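Local atomic coordinates of 1,3-alpha-isomaltosidase (PDB entry 5X3I), a protein that hydrolyses the alpha-1,3-glucosidic linkages of the cyclic tetrasaccharide cyclobis-(1-6)-alpha-nigerosyl, yielding isomaltose inside the cell. Residues Leu578-Ala583 and Asp620-Leu625. The protein carries 1 engineered substitution. Sequence-based numbering, arbitrary orientation.
Sequences LYLRAA and DRVVPL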
loop_
_atom_site.group_PDB
_atom_site.type_symbol
_atom_site.label_atom_id
_atom_site.label_comp_id
_atom_site.label_asym_id
_atom_site.label_seq_id
_atom_site.Cartn_x
_atom_site.Cartn_y
_atom_site.Cartn_z
ATOM N N LEU A 578 -1.460 23.374 8.549
ATOM C CA LEU A 578 -1.496 22.107 7.823
ATOM C C LEU A 578 -2.404 21.100 8.531
ATOM O O LEU A 578 -3.228 20.456 7.902
ATOM C CB LEU A 578 -0.090 21.524 7.672
ATOM C CG LEU A 578 -0.001 20.097 7.127
ATOM C CD1 LEU A 578 -0.635 20.001 5.759
ATOM C CD2 LEU A 578 1.442 19.587 7.102
ATOM N N TYR A 579 -2.251 20.986 9.844
ATOM C CA TYR A 579 -3.033 20.025 10.625
ATOM C C TYR A 579 -4.535 20.260 10.441
ATOM O O TYR A 579 -5.275 19.337 10.126
ATOM C CB TYR A 579 -2.649 20.114 12.099
ATOM C CG TYR A 579 -3.263 19.062 13.005
ATOM C CD1 TYR A 579 -2.869 17.731 12.930
ATOM C CD2 TYR A 579 -4.207 19.411 13.956
ATOM C CE1 TYR A 579 -3.415 16.775 13.776
ATOM C CE2 TYR A 579 -4.756 18.467 14.810
ATOM C CZ TYR A 579 -4.359 17.149 14.715
ATOM O OH TYR A 579 -4.904 16.212 15.566
ATOM N N LEU A 580 -4.966 21.505 10.595
ATOM C CA LEU A 580 -6.388 21.834 10.511
ATOM C C LEU A 580 -6.929 21.795 9.085
ATOM O O LEU A 580 -8.080 21.445 8.882
ATOM C CB LEU A 580 -6.654 23.205 11.139
ATOM C CG LEU A 580 -6.519 23.198 12.665
ATOM C CD1 LEU A 580 -6.490 24.608 13.214
ATOM C CD2 LEU A 580 -7.653 22.390 13.296
ATOM N N ARG A 581 -6.110 22.152 8.098
ATOM C CA ARG A 581 -6.521 21.960 6.705
ATOM C C ARG A 581 -6.701 20.467 6.435
ATOM O O ARG A 581 -7.669 20.055 5.824
ATOM C CB ARG A 581 -5.501 22.548 5.719
ATOM C CG ARG A 581 -5.358 24.069 5.745
ATOM C CD ARG A 581 -6.684 24.795 5.567
ATOM N NE ARG A 581 -6.476 26.189 5.182
ATOM C CZ ARG A 581 -7.419 27.122 5.198
ATOM N NH1 ARG A 581 -8.645 26.821 5.598
ATOM N NH2 ARG A 581 -7.134 28.361 4.828
ATOM N N ALA A 582 -5.747 19.670 6.896
ATOM C CA ALA A 582 -5.821 18.225 6.727
ATOM C C ALA A 582 -7.034 17.658 7.453
ATOM O O ALA A 582 -7.795 16.891 6.884
ATOM C CB ALA A 582 -4.557 17.564 7.231
ATOM N N ALA A 583 -7.198 18.047 8.714
ATOM C CA ALA A 583 -8.295 17.537 9.530
ATOM C C ALA A 583 -9.647 17.860 8.902
ATOM O O ALA A 583 -10.523 17.006 8.851
ATOM C CB ALA A 583 -8.216 18.096 10.944
ATOM N N ASP A 620 -4.285 28.093 19.917
ATOM C CA ASP A 620 -5.460 27.781 20.717
ATOM C C ASP A 620 -6.699 27.587 19.858
ATOM O O ASP A 620 -7.785 27.425 20.376
ATOM C CB ASP A 620 -5.705 28.859 21.786
ATOM C CG ASP A 620 -5.868 30.248 21.205
ATOM O OD1 ASP A 620 -6.610 30.420 20.217
ATOM O OD2 ASP A 620 -5.250 31.184 21.752
ATOM N N ARG A 621 -6.543 27.653 18.544
ATOM C CA ARG A 621 -7.623 27.258 17.657
ATOM C C ARG A 621 -7.651 25.758 17.355
ATOM O O ARG A 621 -8.661 25.252 16.896
ATOM C CB ARG A 621 -7.527 28.011 16.336
ATOM C CG ARG A 621 -7.681 29.505 16.448
ATOM C CD ARG A 621 -7.307 30.152 15.131
ATOM N NE ARG A 621 -5.903 29.947 14.795
ATOM C CZ ARG A 621 -5.335 30.382 13.673
ATOM N NH1 ARG A 621 -6.056 31.043 12.775
ATOM N NH2 ARG A 621 -4.050 30.157 13.447
ATOM N N VAL A 622 -6.557 25.050 17.613
ATOM C CA VAL A 622 -6.442 23.668 17.139
ATOM C C VAL A 622 -7.460 22.709 17.783
ATOM O O VAL A 622 -8.184 22.007 17.085
ATOM C CB VAL A 622 -5.022 23.120 17.354
ATOM C CG1 VAL A 622 -4.970 21.638 17.011
ATOM C CG2 VAL A 622 -4.027 23.891 16.484
ATOM N N VAL A 623 -7.528 22.690 19.105
ATOM C CA VAL A 623 -8.481 21.811 19.777
ATOM C C VAL A 623 -9.937 22.151 19.424
ATOM O O VAL A 623 -10.655 21.273 18.965
ATOM C CB VAL A 623 -8.277 21.820 21.305
ATOM C CG1 VAL A 623 -9.474 21.201 22.013
ATOM C CG2 VAL A 623 -6.982 21.088 21.665
ATOM N N PRO A 624 -10.369 23.422 19.592
ATOM C CA PRO A 624 -11.780 23.708 19.302
ATOM C C PRO A 624 -12.179 23.449 17.853
ATOM O O PRO A 624 -13.272 22.963 17.600
ATOM C CB PRO A 624 -11.913 25.202 19.625
ATOM C CG PRO A 624 -10.785 25.508 20.509
ATOM C CD PRO A 624 -9.670 24.630 20.063
ATOM N N LEU A 625 -11.305 23.764 16.908
ATOM C CA LEU A 625 -11.665 23.559 15.517
ATOM C C LEU A 625 -11.650 22.072 15.156
ATOM O O LEU A 625 -12.531 21.602 14.450
ATOM C CB LEU A 625 -10.744 24.350 14.595
ATOM C CG LEU A 625 -10.924 25.871 14.637
ATOM C CD1 LEU A 625 -10.109 26.531 13.529
ATOM C CD2 LEU A 625 -12.383 26.244 14.519
#
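R621 meets L580 through its backbone: the carbonyl O, 4.3 Å from L580 CD1, lies at the margin of an otherwise apolar contact. That same oxygen accepts the backbone hydrogen bond from L625 N at 3.0 Å, while the guanidinium group forms a salt bridge through NH2 with D619, just before the segment. V622 carries the middle of the interface, and its two methyls serve different partners. With CG1 anti to the backbone N (chi1 173°), that branch reaches the Y579 ring, where it sits 3.9 Å from CD2 and equally near CE2, approaching the ring obliquely; the two side chains run nearly perpendicular to each other. CG2 turns instead to L580, 4.2 Å from its CD1. Both branches of L580 lie against V622, CD1 beside its CA and CD2 3.8 Å from V622 O. One turn of chain later, L625 adds a second contact to both branches of this leucine. Its CB packs 3.9 Å from L580 CD2 and its CD1 approaches L580 CD1 at 4.1 Å, again with the side chains crossing at about a right angle. No hydrogen bond joins the segments, so the contact is one of van der Waals packing, largely buried. The polar end of Y579 is satisfied beyond it, where OH is hydrogen-bonded to R608 O. Within the TIM-barrel domain of this family 31 glycosidase, and away from the probable active site, the packing joins helix 576-586, which links the last two barrel strands, 562-565 and 591-593, to the N-terminal part of the long helix 622-650. Helix 610-617 flanks both Y579 and V622 through V613 and A614, and F629 extends the leucine packing farther along helix 622-650.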